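Local coordinates for uncharacterized protein (Pyrococcus horikoshii, PDB 1ZJJ) that is largely uncharacterised but is probably a magnesium-dependent phosphatase of the haloacid dehalogenase (HAD) superfamily, at residues T73-S78 with Y193-E198. Residues are numbered along the deposited sequence; the frame is centred on the assembly and turned at random.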
ATOM      1  N   THR B  73      -0.318  13.789 -16.352  1.00 15.20           N
ATOM      2  CA  THR B  73       0.924  13.675 -15.594  1.00 15.23           C
ATOM      3  C   THR B  73       2.087  14.253 -16.404  1.00 15.75           C
ATOM      4  O   THR B  73       2.887  15.022 -15.880  1.00 16.10           O
ATOM      5  CB  THR B  73       1.216  12.198 -15.220  1.00 15.71           C
ATOM      6  OG1 THR B  73       0.170  11.706 -14.369  1.00 14.40           O
ATOM      7  CG2 THR B  73       2.537  12.078 -14.484  1.00 15.97           C
ATOM      8  N   ARG B  74       2.176  13.884 -17.680  1.00 16.62           N
ATOM      9  CA  ARG B  74       3.233  14.408 -18.541  1.00 16.57           C
ATOM     10  C   ARG B  74       3.138  15.930 -18.606  1.00 17.11           C
ATOM     11  O   ARG B  74       4.139  16.627 -18.452  1.00 15.74           O
ATOM     12  CB  ARG B  74       3.127  13.829 -19.961  1.00 17.85           C
ATOM     13  CG  ARG B  74       3.918  14.619 -21.017  1.00 20.17           C
ATOM     14  CD  ARG B  74       4.147  13.829 -22.320  1.00 20.43           C
ATOM     15  NE  ARG B  74       2.940  13.586 -23.115  1.00 20.90           N
ATOM     16  CZ  ARG B  74       2.287  14.513 -23.816  1.00 24.52           C
ATOM     17  NH1 ARG B  74       2.708  15.772 -23.834  1.00 26.17           N
ATOM     18  NH2 ARG B  74       1.213  14.179 -24.519  1.00 25.51           N
ATOM     19  N   LEU B  75       1.929  16.443 -18.831  1.00 15.92           N
ATOM     20  CA  LEU B  75       1.715  17.887 -18.918  1.00 17.45           C
ATOM     21  C   LEU B  75       2.082  18.599 -17.613  1.00 17.30           C
ATOM     22  O   LEU B  75       2.639  19.702 -17.629  1.00 18.28           O
ATOM     23  CB  LEU B  75       0.258  18.190 -19.296  1.00 17.21           C
ATOM     24  CG  LEU B  75      -0.195  17.666 -20.668  1.00 19.71           C
ATOM     25  CD1 LEU B  75      -1.662  17.981 -20.887  1.00 19.74           C
ATOM     26  CD2 LEU B  75       0.649  18.297 -21.768  1.00 19.00           C
ATOM     27  N   TYR B  76       1.770  17.971 -16.485  1.00 17.58           N
ATOM     28  CA  TYR B  76       2.101  18.556 -15.191  1.00 17.74           C
ATOM     29  C   TYR B  76       3.625  18.637 -15.034  1.00 17.17           C
ATOM     30  O   TYR B  76       4.170  19.679 -14.665  1.00 15.68           O
ATOM     31  CB  TYR B  76       1.524  17.708 -14.054  1.00 17.31           C
ATOM     32  CG  TYR B  76       1.987  18.175 -12.697  1.00 17.72           C
ATOM     33  CD1 TYR B  76       1.422  19.300 -12.092  1.00 17.01           C
ATOM     34  CD2 TYR B  76       3.054  17.546 -12.054  1.00 19.19           C
ATOM     35  CE1 TYR B  76       1.917  19.790 -10.885  1.00 19.13           C
ATOM     36  CE2 TYR B  76       3.555  18.026 -10.851  1.00 17.47           C
ATOM     37  CZ  TYR B  76       2.985  19.147 -10.274  1.00 18.98           C
ATOM     38  OH  TYR B  76       3.500  19.629  -9.094  1.00 20.97           O
ATOM     39  N   MET B  77       4.302  17.523 -15.309  1.00 16.79           N
ATOM     40  CA  MET B  77       5.755  17.453 -15.197  1.00 17.53           C
ATOM     41  C   MET B  77       6.434  18.489 -16.091  1.00 17.75           C
ATOM     42  O   MET B  77       7.335  19.200 -15.658  1.00 18.24           O
ATOM     43  CB  MET B  77       6.238  16.043 -15.557  1.00 16.51           C
ATOM     44  CG  MET B  77       5.734  14.981 -14.588  1.00 17.83           C
ATOM     45  SD  MET B  77       6.066  13.290 -15.107  1.00 17.23           S
ATOM     46  CE  MET B  77       7.773  13.132 -14.577  1.00 19.94           C
ATOM     47  N   SER B  78       5.986  18.573 -17.339  1.00 18.44           N
ATOM     48  CA  SER B  78       6.550  19.515 -18.289  1.00 19.68           C
ATOM     49  C   SER B  78       6.421  20.966 -17.819  1.00 21.84           C
ATOM     50  O   SER B  78       7.359  21.760 -17.935  1.00 19.00           O
ATOM     51  CB  SER B  78       5.858  19.351 -19.641  1.00 21.42           C
ATOM     52  OG  SER B  78       6.546  20.058 -20.653  1.00 26.52           O
ATOM     53  N   TYR B 193      -7.366  19.356 -13.132  1.00 20.47           N
ATOM     54  CA  TYR B 193      -8.196  20.517 -13.443  1.00 21.22           C
ATOM     55  C   TYR B 193      -7.388  21.494 -14.282  1.00 20.57           C
ATOM     56  O   TYR B 193      -7.907  22.114 -15.204  1.00 20.47           O
ATOM     57  CB  TYR B 193      -8.660  21.219 -12.164  1.00 22.27           C
ATOM     58  CG  TYR B 193      -9.555  22.414 -12.427  1.00 25.45           C
ATOM     59  CD1 TYR B 193     -10.849  22.245 -12.919  1.00 24.48           C
ATOM     60  CD2 TYR B 193      -9.094  23.714 -12.221  1.00 26.24           C
ATOM     61  CE1 TYR B 193     -11.661  23.340 -13.201  1.00 26.67           C
ATOM     62  CE2 TYR B 193      -9.899  24.817 -12.497  1.00 27.39           C
ATOM     63  CZ  TYR B 193     -11.178  24.623 -12.990  1.00 25.79           C
ATOM     64  OH  TYR B 193     -11.963  25.707 -13.298  1.00 27.13           O
ATOM     65  N   GLU B 194      -6.108  21.628 -13.953  1.00 21.68           N
ATOM     66  CA  GLU B 194      -5.238  22.529 -14.689  1.00 21.66           C
ATOM     67  C   GLU B 194      -5.214  22.126 -16.155  1.00 20.82           C
ATOM     68  O   GLU B 194      -5.207  22.978 -17.036  1.00 19.79           O
ATOM     69  CB  GLU B 194      -3.823  22.512 -14.100  1.00 22.21           C
ATOM     70  CG  GLU B 194      -2.823  23.319 -14.899  1.00 25.17           C
ATOM     71  CD  GLU B 194      -1.494  23.484 -14.184  1.00 27.07           C
ATOM     72  OE1 GLU B 194      -0.982  22.490 -13.634  1.00 26.62           O
ATOM     73  OE2 GLU B 194      -0.958  24.609 -14.183  1.00 29.46           O
ATOM     74  N   VAL B 195      -5.213  20.823 -16.418  1.00 19.60           N
ATOM     75  CA  VAL B 195      -5.206  20.346 -17.800  1.00 21.35           C
ATOM     76  C   VAL B 195      -6.517  20.645 -18.531  1.00 20.40           C
ATOM     77  O   VAL B 195      -6.510  21.076 -19.682  1.00 21.46           O
ATOM     78  CB  VAL B 195      -4.914  18.831 -17.865  1.00 20.86           C
ATOM     79  CG1 VAL B 195      -5.094  18.326 -19.285  1.00 21.60           C
ATOM     80  CG2 VAL B 195      -3.486  18.571 -17.408  1.00 19.50           C
ATOM     81  N   VAL B 196      -7.640  20.412 -17.861  1.00 21.08           N
ATOM     82  CA  VAL B 196      -8.951  20.684 -18.447  1.00 20.81           C
ATOM     83  C   VAL B 196      -9.065  22.171 -18.775  1.00 22.27           C
ATOM     84  O   VAL B 196      -9.509  22.550 -19.853  1.00 22.30           O
ATOM     85  CB  VAL B 196     -10.094  20.295 -17.468  1.00 18.98           C
ATOM     86  CG1 VAL B 196     -11.430  20.829 -17.977  1.00 17.52           C
ATOM     87  CG2 VAL B 196     -10.160  18.778 -17.311  1.00 18.97           C
ATOM     88  N   ARG B 197      -8.653  23.005 -17.826  1.00 24.31           N
ATOM     89  CA  ARG B 197      -8.711  24.454 -17.976  1.00 26.55           C
ATOM     90  C   ARG B 197      -7.905  24.989 -19.133  1.00 28.77           C
ATOM     91  O   ARG B 197      -8.296  25.944 -19.802  1.00 30.34           O
ATOM     92  CB  ARG B 197      -8.228  25.132 -16.698  1.00 27.17           C
ATOM     93  CG  ARG B 197      -9.351  25.711 -15.908  1.00 27.85           C
ATOM     94  CD  ARG B 197     -10.141  26.639 -16.793  1.00 29.01           C
ATOM     95  NE  ARG B 197     -11.429  26.950 -16.209  1.00 30.39           N
ATOM     96  CZ  ARG B 197     -12.515  27.267 -16.898  1.00 30.65           C
ATOM     97  NH1 ARG B 197     -12.498  27.318 -18.220  1.00 31.18           N
ATOM     98  NH2 ARG B 197     -13.617  27.545 -16.236  1.00 30.30           N
ATOM     99  N   GLU B 198      -6.750  24.378 -19.325  1.00 29.30           N
ATOM    100  CA  GLU B 198      -5.824  24.727 -20.380  1.00 29.68           C
ATOM    101  C   GLU B 198      -6.475  24.465 -21.745  1.00 29.39           C
ATOM    102  O   GLU B 198      -6.272  25.212 -22.700  1.00 28.32           O
ATOM    103  CB  GLU B 198      -4.544  23.881 -20.178  1.00 32.78           C
ATOM    104  CG  GLU B 198      -3.610  23.727 -21.366  1.00 37.70           C
ATOM    105  CD  GLU B 198      -3.062  25.033 -21.861  1.00 41.30           C
ATOM    106  OE1 GLU B 198      -2.962  25.990 -21.068  1.00 42.08           O
ATOM    107  OE2 GLU B 198      -2.732  25.104 -23.064  1.00 45.39           O
TER
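L75 and V195 meet between two helices of this HAD-type hydrolase, helix 69-80 and helix 190-199, the latter leading into strand 204-209 of the six-stranded parallel core sheet. Helix 69-80 runs from core strand 66-68 toward strand 86-89 of the four-stranded sheet, which is consistent with the cap of a C2-type HAD phosphatase, and its M77 and T73 pack against strand 121-124 of that sheet. The small contact, with about 133 Å² buried between the segments, thus lies where core and putative cap meet, away from the magnesium site.

Along the segment 193-198, E194 is the first residue to turn toward helix 69-80. Its carboxylate atom OE1 approaches the edge of the Y76 ring near the ring plane, 4.3 Å from CD1, a loose approach rather than a bond. The polar partners of this carboxylate sit one turn further along helix 69-80: OE2 forms a salt bridge with K79 and OE1 a hydrogen bond with H80, whose own ring meets that of Y76. The two oxygens therefore have different partners, which should limit rotation of the carboxylate.

V195 carries the apolar part of the contact, with its CA 7.4 Å from that of L75. L75 holds CG anti to its carbonyl carbon (chi1 -62°) and extends the chain through CD1 (chi2 178°), bringing this methyl to the valine. With CG1 of V195 anti to the backbone N (chi1 173°), both valine methyls face that single branch: CD1 of L75 lies 3.8 Å from V195 CG1 and 4.0 Å from V195 CG2, across the fork of the valine. The side chains cross at about a right angle.

Further on, R197 NE donates to Y193 OH at 3.2 Å, the hydroxyl tilted out of the guanidinium plane.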